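Local coordinates for periplasmic solute binding protein (Candidatus liberibacter, PDB 4CL2) that binds manganese and zinc ions in the periplasm and probably delivers them to an ABC transporter for uptake into the cell, at residues K5-S10 / D16-I21; D24-T29 / A127-N132; I57-L62 / K70-L75; T112-Y117 / E145-S150; Q227-V232 / A238-V243. All coordinates share one frame; numbering follows the deposited sequence. Where two conformers were deposited one is given.

Contact 1 of 5, residues K5-S10 / D16-I21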
# COMPACT_ATOMS: atom_id res chain seq x y z
N LYS A 5 -16.29 10.72 17.87
CA LYS A 5 -14.85 10.49 17.92
C LYS A 5 -14.24 10.74 16.54
O LYS A 5 -14.90 10.66 15.52
CB LYS A 5 -14.61 9.05 18.35
CG LYS A 5 -15.02 8.92 19.82
CD LYS A 5 -14.89 7.53 20.33
CE LYS A 5 -15.61 7.38 21.67
NZ LYS A 5 -15.03 8.34 22.66
N VAL A 6 -12.94 11.09 16.57
CA VAL A 6 -12.20 11.47 15.38
C VAL A 6 -11.00 10.51 15.29
O VAL A 6 -10.29 10.30 16.26
CB VAL A 6 -11.70 12.95 15.47
CG1 VAL A 6 -10.85 13.33 14.25
CG2 VAL A 6 -12.84 13.90 15.55
N VAL A 7 -10.85 9.87 14.16
CA VAL A 7 -9.78 8.87 13.93
C VAL A 7 -8.98 9.39 12.71
O VAL A 7 -9.50 9.51 11.59
CB VAL A 7 -10.36 7.49 13.63
CG1 VAL A 7 -9.24 6.52 13.33
CG2 VAL A 7 -11.20 7.02 14.80
N LEU A 8 -7.72 9.72 12.98
CA LEU A 8 -6.76 10.25 12.00
C LEU A 8 -5.92 9.10 11.43
O LEU A 8 -5.21 8.40 12.14
CB LEU A 8 -5.89 11.34 12.61
CG LEU A 8 -4.80 11.84 11.66
CD1 LEU A 8 -5.38 12.58 10.45
CD2 LEU A 8 -3.86 12.76 12.50
N SER A 9 -6.01 8.90 10.12
CA SER A 9 -5.16 7.93 9.39
C SER A 9 -3.95 8.68 8.77
O SER A 9 -4.04 9.85 8.38
CB SER A 9 -5.97 7.23 8.29
OG SER A 9 -7.06 6.46 8.80
N SER A 10 -2.81 8.02 8.73
CA SER A 10 -1.59 8.66 8.25
C SER A 10 -1.67 8.99 6.75
O SER A 10 -1.09 9.99 6.34
CB SER A 10 -0.36 7.84 8.59
OG SER A 10 -0.38 6.58 7.90
N ASP A 16 -9.15 5.26 3.78
CA ASP A 16 -10.24 4.63 3.05
C ASP A 16 -10.65 3.29 3.68
O ASP A 16 -11.86 2.96 3.80
CB ASP A 16 -9.86 4.44 1.58
CG ASP A 16 -10.97 3.81 0.80
OD1 ASP A 16 -11.98 4.48 0.51
OD2 ASP A 16 -10.87 2.60 0.52
N ILE A 17 -9.66 2.52 4.14
CA ILE A 17 -9.96 1.25 4.85
C ILE A 17 -10.78 1.55 6.08
O ILE A 17 -11.82 0.94 6.35
CB ILE A 17 -8.67 0.52 5.22
CG1 ILE A 17 -8.00 -0.02 3.97
CG2 ILE A 17 -9.00 -0.67 6.16
CD1 ILE A 17 -6.56 -0.40 4.21
N THR A 18 -10.32 2.55 6.82
CA THR A 18 -11.03 2.90 8.07
C THR A 18 -12.48 3.37 7.83
O THR A 18 -13.41 2.97 8.54
CB THR A 18 -10.24 3.99 8.79
OG1 THR A 18 -8.90 3.54 8.99
CG2 THR A 18 -10.84 4.26 10.16
N GLN A 19 -12.68 4.16 6.80
CA GLN A 19 -14.03 4.59 6.43
C GLN A 19 -14.92 3.43 6.13
O GLN A 19 -16.10 3.47 6.47
CB GLN A 19 -13.98 5.54 5.24
CG GLN A 19 -15.32 6.08 4.77
CD GLN A 19 -16.05 6.92 5.82
OE1 GLN A 19 -15.45 7.55 6.68
NE2 GLN A 19 -17.36 6.90 5.75
N ASN A 20 -14.40 2.38 5.53
CA ASN A 20 -15.26 1.24 5.24
C ASN A 20 -15.62 0.42 6.47
O ASN A 20 -16.66 -0.25 6.50
CB ASN A 20 -14.59 0.34 4.22
CG ASN A 20 -14.81 0.85 2.83
OD1 ASN A 20 -15.89 0.66 2.24
ND2 ASN A 20 -13.84 1.56 2.32
N ILE A 21 -14.78 0.47 7.50
CA ILE A 21 -15.09 -0.24 8.73
C ILE A 21 -15.99 0.61 9.63
O ILE A 21 -16.87 0.09 10.29
CB ILE A 21 -13.79 -0.70 9.43
CG1 ILE A 21 -12.95 -1.64 8.50
CG2 ILE A 21 -14.06 -1.37 10.76
CD1 ILE A 21 -11.49 -1.60 8.84
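Ser9 and Thr18 mark the closest backbone approach between strand 6-9 and helix 12-22, with 7.8 Å between their CA atoms, and the facing side chains of Val7, Ser9 and Thr18 fill the gap. The two elements are the first strand and the helix of a beta-alpha-beta unit that strand 27-30 completes, lying parallel to strand 6-9. From the strand, Val7 and Ser9 both send their side chains toward the helix, and Thr18 answers with both of its branches. Its methyl CG2, anti to the backbone N, faces Val7 CG1 at 4.2 Å. Its hydroxyl lies on the Ser9 side: in the conformer of Ser9 given here, OG stands 3.5 Å from Thr18 OG1. The firm partner of that buried threonine hydroxyl is Ile14 O, one turn back in the same helix, so the polar branch is satisfied along the helix while the methyl packs on the sheet. Leu58 from strand 56-59 and Ile121 from helix 111-128 close in around Thr18. Two residues on, Asn20 reaches back one turn to Asp16 O and grips it twice, with its backbone N at 3.1 Å and its side-chain ND2 at 2.8 Å, the two donors arriving from opposite faces of the carbonyl plane.

Contact 2 of 5, residues D24-T29 / A127-N132; sequences DLVTVT and ALDPSN
Leu25 and Asn132 both carry CG beside the backbone N and anti to the carbonyl carbon (chi1 -63° and -78°), and from their two segments these side chains approach each other from opposite directions. Leu25 CD2 stops 4.0 Å from Asn132 ND2 and is equally near to Asn132 CG, with OD1 slightly farther, while Leu25 CD1 rests on Asn132 CB at 4.1 Å. Alongside, Val26 CG1 approaches Asp129 OD2 at 4.4 Å. The contact lies at the edge of the four-stranded parallel sheet, where the loop leading into its outermost strand 27-30 meets the turn between helices 111-128 and 133-158. Asp129 is the residue at which the chain leaves the first helix, and Asn132 holds the N-cap position of the second. The amide makes no capping bond; instead ND2 donates to Asp129 OD2 at 2.8 Å, nearly straight at 164°. That oxygen is met on its syn side, somewhat out of the carboxylate plane, and also takes a hydrogen bond from Tyr136 OH. No hydrogen bond crosses between the two segments: Asp129 OD2 is engaged by Asn132 and Tyr136, and Leu25 and Val26 make van der Waals contact with the flank of these polar groups.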
# COMPACT_ATOMS: atom_id res chain seq x y z
N ASP A 24 -18.95 6.12 9.11
CA ASP A 24 -19.61 7.32 9.77
C ASP A 24 -19.99 7.21 11.25
O ASP A 24 -20.49 8.22 11.82
CB ASP A 24 -20.82 7.87 8.99
CG ASP A 24 -20.48 8.26 7.55
OD1 ASP A 24 -19.38 8.79 7.27
OD2 ASP A 24 -21.35 8.06 6.69
N LEU A 25 -19.66 6.10 11.92
CA LEU A 25 -19.72 6.06 13.37
C LEU A 25 -18.72 6.96 14.04
O LEU A 25 -18.93 7.39 15.14
CB LEU A 25 -19.56 4.64 13.89
CG LEU A 25 -20.69 3.73 13.41
CD1 LEU A 25 -20.22 2.30 13.65
CD2 LEU A 25 -22.01 4.01 14.11
N VAL A 26 -17.60 7.18 13.36
CA VAL A 26 -16.56 8.12 13.74
C VAL A 26 -16.23 9.00 12.53
O VAL A 26 -16.55 8.64 11.39
CB VAL A 26 -15.27 7.44 14.25
CG1 VAL A 26 -15.58 6.50 15.38
CG2 VAL A 26 -14.49 6.78 13.12
N THR A 27 -15.62 10.15 12.80
CA THR A 27 -15.09 10.99 11.76
C THR A 27 -13.71 10.52 11.36
O THR A 27 -12.85 10.46 12.20
CB THR A 27 -15.04 12.45 12.24
OG1 THR A 27 -16.38 12.83 12.57
CG2 THR A 27 -14.51 13.37 11.15
N VAL A 28 -13.52 10.13 10.10
CA VAL A 28 -12.23 9.64 9.65
C VAL A 28 -11.55 10.79 8.89
O VAL A 28 -12.12 11.38 7.94
CB VAL A 28 -12.41 8.40 8.75
CG1 VAL A 28 -11.09 8.02 8.11
CG2 VAL A 28 -12.96 7.24 9.57
N THR A 29 -10.37 11.12 9.32
CA THR A 29 -9.51 12.14 8.69
C THR A 29 -8.25 11.45 8.19
O THR A 29 -7.93 10.27 8.59
CB THR A 29 -9.19 13.24 9.68
OG1 THR A 29 -8.64 12.67 10.89
CG2 THR A 29 -10.43 14.07 9.97
N ALA A 127 -11.89 -0.83 20.52
CA ALA A 127 -11.33 -0.42 21.81
C ALA A 127 -11.63 1.05 22.10
O ALA A 127 -11.88 1.43 23.25
CB ALA A 127 -9.85 -0.66 21.84
N LEU A 128 -11.57 1.87 21.06
CA LEU A 128 -11.89 3.27 21.17
C LEU A 128 -13.37 3.51 21.48
O LEU A 128 -13.71 4.41 22.27
CB LEU A 128 -11.52 4.02 19.88
CG LEU A 128 -11.87 5.52 19.76
CD1 LEU A 128 -10.99 6.33 20.73
CD2 LEU A 128 -11.75 5.97 18.31
N ASP A 129 -14.25 2.72 20.86
CA ASP A 129 -15.68 3.01 20.82
C ASP A 129 -16.47 1.73 21.03
O ASP A 129 -17.13 1.21 20.12
CB ASP A 129 -16.00 3.63 19.46
CG ASP A 129 -17.45 4.04 19.34
OD1 ASP A 129 -18.08 4.39 20.35
OD2 ASP A 129 -17.94 4.09 18.17
N PRO A 130 -16.36 1.18 22.22
CA PRO A 130 -16.88 -0.18 22.46
C PRO A 130 -18.37 -0.32 22.35
O PRO A 130 -18.86 -1.44 22.07
CB PRO A 130 -16.35 -0.52 23.85
CG PRO A 130 -15.96 0.75 24.45
CD PRO A 130 -15.57 1.65 23.36
N SER A 131 -19.11 0.79 22.48
CA SER A 131 -20.53 0.71 22.37
C SER A 131 -21.00 0.35 20.96
O SER A 131 -22.16 -0.05 20.78
CB SER A 131 -21.22 1.98 22.87
OG SER A 131 -21.00 2.99 21.93
N ASN A 132 -20.14 0.52 19.98
CA ASN A 132 -20.46 0.20 18.59
C ASN A 132 -19.73 -1.08 18.12
O ASN A 132 -19.66 -1.31 16.92
CB ASN A 132 -20.12 1.35 17.67
CG ASN A 132 -21.14 2.45 17.74
OD1 ASN A 132 -22.34 2.16 17.82
ND2 ASN A 132 -20.69 3.69 17.87

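Contact 3 of 5, residues I57-L62 / K70-L75; sequences ILCNGL and KYFTNL. With ACT (acetate ion), chain I.
Ile57 sets its CG2 methyl squarely over one face of the Phe72 ring, a CH-pi contact with 4.2 Å from CG2 to the ring centroid and only 12° off the normal. The other branch of Ile57 runs past the ring. With CG1 beside the backbone N and the chain extended beyond it (chi2 176°), CD1 comes to 3.8 Å from Phe72 CD1 and meets Leu75 CD2 tip to tip at 3.9 Å. Cys59, two residues along the strand on the same side, places its sulfur obliquely to the ring: SG lies 52° off the normal and 3.7 Å from Phe72 CE2, a sulfur-aromatic contact. Phe72 sits at the centre of an inverse gamma turn, a sharp bend that probably helps bring both its ring and Leu75 down on the strand. Further out, Asn74 ND2 donates to OXT of an acetate, probably from the crystallisation liquor, at 2.8 Å. Ile81 of strand 80-83 also packs against Phe72 and Leu75. Leu58, between the two touching strand residues, packs instead on helix 12-22. Strand 56-59 thus has helix 12-22 on one side and loop 70-75, backed by Ile51 of helix 45-53, on the other, an arrangement of the alpha/beta/alpha kind built on a parallel sheet.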
# COMPACT_ATOMS: atom_id res chain seq x y z
N ILE A 57 -4.88 7.58 16.38
CA ILE A 57 -4.05 7.82 15.19
C ILE A 57 -3.65 6.46 14.63
O ILE A 57 -3.11 5.63 15.35
CB ILE A 57 -2.84 8.68 15.50
CG1 ILE A 57 -3.30 10.04 16.01
CG2 ILE A 57 -1.99 8.82 14.26
CD1 ILE A 57 -2.18 10.96 16.45
N LEU A 58 -3.98 6.23 13.36
CA LEU A 58 -3.69 4.96 12.71
C LEU A 58 -2.54 5.14 11.70
O LEU A 58 -2.65 5.89 10.72
CB LEU A 58 -4.92 4.47 11.99
CG LEU A 58 -6.18 4.23 12.81
CD1 LEU A 58 -7.31 3.82 11.85
CD2 LEU A 58 -5.90 3.18 13.89
N CYS A 59 -1.43 4.48 11.99
CA CYS A 59 -0.20 4.56 11.16
C CYS A 59 0.02 3.20 10.48
O CYS A 59 -0.34 2.16 11.02
CB CYS A 59 1.03 4.88 12.01
SG CYS A 59 1.03 6.64 12.52
N ASN A 60 0.74 3.24 9.37
CA ASN A 60 1.22 2.06 8.70
C ASN A 60 2.31 1.36 9.45
O ASN A 60 2.37 0.09 9.48
CB ASN A 60 1.83 2.44 7.35
CG ASN A 60 1.97 1.21 6.43
OD1 ASN A 60 0.97 0.71 5.92
ND2 ASN A 60 3.20 0.82 6.18
N GLY A 61 3.19 2.13 10.05
CA GLY A 61 4.46 1.60 10.52
C GLY A 61 5.30 1.14 9.37
O GLY A 61 5.16 1.66 8.24
N LEU A 62 6.21 0.20 9.63
CA LEU A 62 7.25 -0.20 8.67
C LEU A 62 8.00 1.03 8.12
O LEU A 62 8.28 1.13 6.93
CB LEU A 62 6.64 -1.08 7.57
CG LEU A 62 5.88 -2.30 8.08
CD1 LEU A 62 5.13 -2.99 6.92
CD2 LEU A 62 6.67 -3.33 8.89
N LYS A 70 7.48 12.66 14.51
CA LYS A 70 7.76 13.74 15.49
C LYS A 70 6.60 14.73 15.65
O LYS A 70 6.55 15.42 16.66
CB LYS A 70 9.00 14.54 15.14
CG LYS A 70 8.92 15.24 13.78
CD LYS A 70 10.23 15.88 13.44
CE LYS A 70 10.06 16.62 12.14
NZ LYS A 70 11.31 17.30 11.71
N TYR A 71 5.70 14.80 14.68
CA TYR A 71 4.56 15.72 14.77
C TYR A 71 3.42 15.09 15.57
O TYR A 71 2.44 15.81 15.88
CB TYR A 71 4.03 16.10 13.39
CG TYR A 71 5.00 16.97 12.65
CD1 TYR A 71 5.02 18.35 12.83
CD2 TYR A 71 5.93 16.40 11.81
CE1 TYR A 71 5.92 19.13 12.15
CE2 TYR A 71 6.85 17.18 11.14
CZ TYR A 71 6.84 18.52 11.32
OH TYR A 71 7.77 19.26 10.64
N PHE A 72 3.50 13.77 15.83
CA PHE A 72 2.48 13.10 16.64
C PHE A 72 2.86 13.22 18.09
O PHE A 72 3.08 12.24 18.79
CB PHE A 72 2.21 11.66 16.22
CG PHE A 72 1.78 11.47 14.80
CD1 PHE A 72 0.71 12.19 14.23
CD2 PHE A 72 2.34 10.44 14.04
CE1 PHE A 72 0.33 11.99 12.94
CE2 PHE A 72 1.92 10.23 12.73
CZ PHE A 72 0.91 10.96 12.16
N THR A 73 2.85 14.46 18.58
CA THR A 73 3.25 14.78 19.89
C THR A 73 2.30 15.85 20.49
O THR A 73 1.50 16.43 19.76
CB THR A 73 4.70 15.30 19.85
OG1 THR A 73 5.19 15.38 21.18
CG2 THR A 73 4.80 16.64 19.28
N ASN A 74 2.39 16.11 21.81
CA ASN A 74 1.44 17.02 22.47
C ASN A 74 -0.01 16.60 22.20
O ASN A 74 -0.88 17.45 21.91
CB ASN A 74 1.74 18.44 22.01
CG ASN A 74 1.09 19.49 22.85
OD1 ASN A 74 0.85 19.33 24.06
ND2 ASN A 74 0.89 20.66 22.24
N LEU A 75 -0.25 15.29 22.18
CA LEU A 75 -1.52 14.71 21.78
C LEU A 75 -2.61 14.85 22.86
O LEU A 75 -2.33 15.05 24.02
CB LEU A 75 -1.39 13.24 21.43
CG LEU A 75 -0.40 12.82 20.32
CD1 LEU A 75 -0.35 11.30 20.15
CD2 LEU A 75 -0.75 13.54 19.04
C ACT I . 2.76 20.56 18.84
O ACT I . 3.91 20.93 18.44
OXT ACT I . 2.27 21.09 19.82
CH3 ACT I . 1.96 19.45 18.21

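Contact 4 of 5, residues T112-Y117 / E145-S150. With SO4 (sulfate ion), chain E.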
# COMPACT_ATOMS: atom_id res chain seq x y z
N THR A 112 -3.76 -11.18 1.59
CA THR A 112 -3.69 -11.62 2.98
C THR A 112 -3.56 -10.42 3.88
O THR A 112 -4.22 -10.31 4.93
CB THR A 112 -2.48 -12.54 3.20
OG1 THR A 112 -2.63 -13.69 2.36
CG2 THR A 112 -2.37 -12.93 4.61
N ASN A 113 -2.68 -9.50 3.52
CA ASN A 113 -2.46 -8.36 4.38
C ASN A 113 -3.61 -7.39 4.46
O ASN A 113 -3.82 -6.76 5.48
CB ASN A 113 -1.17 -7.64 4.01
CG ASN A 113 0.08 -8.52 4.20
OD1 ASN A 113 0.06 -9.55 4.87
ND2 ASN A 113 1.21 -8.08 3.63
N ALA A 114 -4.38 -7.23 3.39
CA ALA A 114 -5.58 -6.41 3.45
C ALA A 114 -6.41 -6.86 4.63
O ALA A 114 -6.95 -6.04 5.37
CB ALA A 114 -6.36 -6.55 2.13
N MET A 115 -6.57 -8.19 4.79
CA MET A 115 -7.38 -8.73 5.90
C MET A 115 -6.80 -8.37 7.28
O MET A 115 -7.54 -8.11 8.23
CB MET A 115 -7.56 -10.21 5.83
CG MET A 115 -7.93 -10.75 4.48
SD MET A 115 -9.59 -10.07 4.07
CE MET A 115 -9.70 -10.27 2.29
N ILE A 116 -5.48 -8.31 7.38
CA ILE A 116 -4.79 -7.92 8.63
C ILE A 116 -4.94 -6.42 8.92
O ILE A 116 -5.22 -6.05 10.08
CB ILE A 116 -3.30 -8.33 8.57
CG1 ILE A 116 -3.25 -9.84 8.50
CG2 ILE A 116 -2.57 -7.76 9.78
CD1 ILE A 116 -1.85 -10.37 8.21
N TYR A 117 -4.80 -5.57 7.92
CA TYR A 117 -5.09 -4.12 8.05
C TYR A 117 -6.51 -3.93 8.60
O TYR A 117 -6.74 -3.21 9.58
CB TYR A 117 -4.97 -3.35 6.74
CG TYR A 117 -3.56 -2.94 6.33
CD1 TYR A 117 -2.59 -3.86 5.96
CD2 TYR A 117 -3.19 -1.59 6.31
CE1 TYR A 117 -1.31 -3.47 5.55
CE2 TYR A 117 -1.91 -1.22 5.93
CZ TYR A 117 -0.97 -2.12 5.57
OH TYR A 117 0.32 -1.77 5.17
N GLU A 145 -14.96 -9.36 2.96
CA GLU A 145 -15.59 -10.14 1.93
C GLU A 145 -15.66 -9.41 0.61
O GLU A 145 -15.43 -10.02 -0.43
CB GLU A 145 -16.99 -10.64 2.33
CG GLU A 145 -17.04 -11.58 3.53
CD GLU A 145 -15.96 -12.66 3.57
OE1 GLU A 145 -15.76 -13.35 2.53
OE2 GLU A 145 -15.32 -12.81 4.67
N LYS A 146 -15.95 -8.13 0.64
CA LYS A 146 -15.94 -7.37 -0.60
C LYS A 146 -14.56 -7.38 -1.29
O LYS A 146 -14.47 -7.54 -2.49
CB LYS A 146 -16.37 -5.93 -0.30
CG LYS A 146 -16.70 -5.11 -1.53
CD LYS A 146 -17.21 -3.72 -1.13
CE LYS A 146 -17.67 -2.91 -2.35
NZ LYS A 146 -18.17 -1.61 -1.78
N ILE A 147 -13.48 -7.27 -0.49
CA ILE A 147 -12.14 -7.28 -1.00
C ILE A 147 -11.84 -8.66 -1.57
O ILE A 147 -11.34 -8.81 -2.66
CB ILE A 147 -11.08 -6.93 0.13
CG1 ILE A 147 -11.18 -5.47 0.59
CG2 ILE A 147 -9.63 -7.25 -0.39
CD1 ILE A 147 -10.57 -4.49 -0.32
N ARG A 148 -12.15 -9.70 -0.80
CA ARG A 148 -11.94 -11.07 -1.27
C ARG A 148 -12.66 -11.33 -2.58
O ARG A 148 -12.09 -11.90 -3.53
CB ARG A 148 -12.28 -12.12 -0.21
CG ARG A 148 -11.93 -13.55 -0.64
CD ARG A 148 -12.33 -14.56 0.43
NE ARG A 148 -11.55 -14.29 1.60
CZ ARG A 148 -12.05 -13.97 2.80
NH1 ARG A 148 -13.34 -13.91 3.00
NH2 ARG A 148 -11.20 -13.65 3.77
N ASN A 149 -13.90 -10.92 -2.65
CA ASN A 149 -14.72 -11.17 -3.83
C ASN A 149 -14.17 -10.51 -5.06
O ASN A 149 -14.24 -11.08 -6.15
CB ASN A 149 -16.15 -10.76 -3.56
CG ASN A 149 -16.85 -11.71 -2.63
OD1 ASN A 149 -16.46 -12.87 -2.52
ND2 ASN A 149 -17.94 -11.24 -1.99
N SER A 150 -13.61 -9.33 -4.92
CA SER A 150 -13.00 -8.65 -6.07
C SER A 150 -11.64 -9.11 -6.47
O SER A 150 -11.30 -9.07 -7.66
CB SER A 150 -12.85 -7.12 -5.89
OG SER A 150 -14.12 -6.50 -5.95
S SO4 E . -15.72 -6.90 -9.13
O1 SO4 E . -14.96 -7.64 -10.14
O2 SO4 E . -14.78 -6.07 -8.38
O3 SO4 E . -16.38 -7.88 -8.25
O4 SO4 E . -16.76 -6.05 -9.72
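Ala114 and Met115 meet Ile147 and Arg148, and the apolar part of the meeting converges on one methyl, Ile147 CG2. Ala114 CB stands 4.2 Å from it and Met115 CE 4.0 Å. The methionine starts off to one side of the facing helix, but its chain bends at chi2 (-65°) and swings the thioether across the gap. Met115 CE then comes down at the root of Arg148, 4.0 Å from both its N and its CB.

A second kind of contact sets the sulfur against a charged group. Met115 SD lies 3.9 Å from Arg148 NH2, oblique to the guanidinium, and the two side chains cross at about a right angle. The helices that carry them, 111-128 and 133-158, form an antiparallel hairpin; here the short segments run at 170° to each other with 10.3 Å between axes. In this family of solute-binding proteins a long helix characteristically spans the two lobes, and the 26 residues of helix 133-158 are consistent with that part. Leu260 and Tyr259, from helix 259-274, pack on Ile147 and Ala114 respectively.

The remaining polar contacts of segment 145-150 do not cross to helix 111-128. Arg148 bends at chi3 to bring its guanidinium to the carboxylate of Glu145 in a salt bridge, with OE2 in plane at the guanidinium edge; the modelled 2.5 Å between Arg148 NH1 and Glu145 OE1 is doubtfully short. At the other end of the segment, Ser150 OG donates to O2 of a sulfate at 2.6 Å. This ion, probably from the crystallisation liquor, is also bound by Arg264 NH1.

Contact 5 of 5, residues Q227-V232 / A238-V243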
# COMPACT_ATOMS: atom_id res chain seq x y z
N GLN A 227 10.45 6.93 -16.89
CA GLN A 227 11.63 6.92 -17.75
C GLN A 227 12.60 5.76 -17.40
O GLN A 227 13.08 5.06 -18.28
CB GLN A 227 12.31 8.31 -17.77
CG GLN A 227 11.41 9.38 -18.37
CD GLN A 227 12.17 10.63 -18.83
OE1 GLN A 227 13.04 10.56 -19.70
NE2 GLN A 227 11.85 11.78 -18.23
N PRO A 228 12.87 5.55 -16.11
CA PRO A 228 13.72 4.41 -15.81
C PRO A 228 13.20 3.05 -16.31
O PRO A 228 13.96 2.33 -16.91
CB PRO A 228 13.82 4.48 -14.28
CG PRO A 228 13.68 5.95 -13.98
CD PRO A 228 12.57 6.33 -14.91
N ALA A 229 11.91 2.78 -16.12
CA ALA A 229 11.34 1.53 -16.55
C ALA A 229 11.43 1.40 -18.04
O ALA A 229 11.76 0.33 -18.59
CB ALA A 229 9.88 1.39 -16.05
N LYS A 230 11.15 2.49 -18.75
CA LYS A 230 11.25 2.43 -20.19
C LYS A 230 12.67 2.17 -20.67
O LYS A 230 12.92 1.43 -21.63
CB LYS A 230 10.66 3.69 -20.80
CG LYS A 230 9.15 3.75 -20.63
CD LYS A 230 8.57 5.04 -21.23
CE LYS A 230 7.06 4.97 -21.40
NZ LYS A 230 6.50 6.24 -21.94
N GLN A 231 13.62 2.85 -20.04
CA GLN A 231 15.01 2.62 -20.37
C GLN A 231 15.40 1.15 -20.14
O GLN A 231 16.06 0.56 -20.99
CB GLN A 231 15.89 3.49 -19.48
CG GLN A 231 17.35 3.32 -19.78
CD GLN A 231 17.70 3.69 -21.24
OE1 GLN A 231 17.09 4.59 -21.84
NE2 GLN A 231 18.66 3.00 -21.80
N VAL A 232 15.05 0.62 -18.97
CA VAL A 232 15.31 -0.79 -18.66
C VAL A 232 14.68 -1.73 -19.66
O VAL A 232 15.30 -2.65 -20.15
CB VAL A 232 14.89 -1.14 -17.23
CG1 VAL A 232 14.89 -2.64 -16.99
CG2 VAL A 232 15.77 -0.40 -16.23
N ALA A 238 12.76 -6.22 -23.14
CA ALA A 238 11.46 -6.39 -22.50
C ALA A 238 10.50 -5.27 -22.96
O ALA A 238 10.84 -4.44 -23.78
CB ALA A 238 11.62 -6.35 -21.01
N SER A 239 9.28 -5.31 -22.42
CA SER A 239 8.26 -4.30 -22.76
C SER A 239 7.94 -3.51 -21.51
O SER A 239 7.94 -4.03 -20.44
CB SER A 239 6.95 -5.03 -23.20
OG SER A 239 7.20 -5.72 -24.42
N TYR A 240 7.64 -2.24 -21.69
CA TYR A 240 7.12 -1.45 -20.62
C TYR A 240 5.64 -1.80 -20.41
O TYR A 240 4.89 -1.76 -21.39
CB TYR A 240 7.24 0.01 -20.99
CG TYR A 240 6.60 0.96 -20.02
CD1 TYR A 240 6.98 1.01 -18.67
CD2 TYR A 240 5.57 1.84 -20.43
CE1 TYR A 240 6.37 1.85 -17.77
CE2 TYR A 240 4.96 2.70 -19.51
CZ TYR A 240 5.36 2.72 -18.20
OH TYR A 240 4.77 3.54 -17.27
N GLY A 241 5.32 -2.17 -19.19
CA GLY A 241 3.99 -2.70 -18.80
C GLY A 241 2.99 -1.60 -18.46
O GLY A 241 1.79 -1.87 -18.32
N GLY A 242 3.43 -0.38 -18.33
CA GLY A 242 2.58 0.78 -17.98
C GLY A 242 2.60 1.11 -16.49
O GLY A 242 3.49 0.65 -15.76
N VAL A 243 1.61 1.88 -16.04
CA VAL A 243 1.54 2.48 -14.72
C VAL A 243 0.64 1.76 -13.75
O VAL A 243 -0.54 1.54 -14.03
CB VAL A 243 1.04 3.94 -14.81
CG1 VAL A 243 0.99 4.57 -13.44
CG2 VAL A 243 1.91 4.78 -15.73
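Ala229 and Lys230, which together meet Tyr240, ride on a helical turn held by the shortest polar bonds within either segment, the backbone pairs Gln231 N to Gln227 O and Val232 N to Pro228 O, both 2.9 Å. This turn opens helix 227-236, the helix of a beta-alpha-beta unit between strands 217-221 and 239-244. Lys230 and Tyr240 are the residues nearest each other in backbone, 5.7 Å between CA atoms.

The tyrosine ring is swung toward the helix by a chi1 of 173°, which puts CG anti to the backbone N. Lys230 crosses it obliquely with an extended aliphatic chain. Its CG lies over one face, offset toward the rim, 4.0 Å from the ring centroid and 17° off the normal, a CH-pi contact; further along, Lys230 CE is 3.6 Å from Tyr240 CD2 and from CE2. Ala229 CB approaches obliquely, 3.9 Å from Tyr240 CD1. On the opposite face, Gly242 N sits over the ring centre, 3.5 Å above the plane, where the backbone at Gly241-Gly242 passes the ring. The backbone angles of Gly242 by themselves call for glycine.

Both polar tips find partners elsewhere: Lys230 NZ in a salt bridge with Asp226, Tyr240 OH in a hydrogen bond with Ser220 of strand 217-221. The side chain of Ala229 is about 10 Å from that of Glu172, a ligand of the bound manganese, so the contact is near the metal site but not part of it. Across the interface itself the lysine therefore acts as a hydrocarbon: its CG and CE lie against one face of the ring, while its ammonium group pairs with Asp226.

Contacts 1, 2 and 3 gather round one four-stranded parallel sheet. Contacts 1 and 3, on neighbouring strands joined by backbone hydrogen bonds such as Leu8 O to Leu58 N, are both buried, contact 3 apolar with a sulfur and an aromatic ring, contact 1 mixing a methyl pair with two hydroxyls. Contact 2, at the sheet's end strand, is only partly buried and borders a polar turn. It shares helix 111-128 with contact 4, which brings in a methionine beside an arginine, with ions at its margin; Asn60 to Tyr117 ties contact 4 to contact 3. Contact 5, about 35 Å from contact 1 between centres, also belongs to a beta-alpha-beta unit, but joins the helix to its second strand, through an exposed lysine.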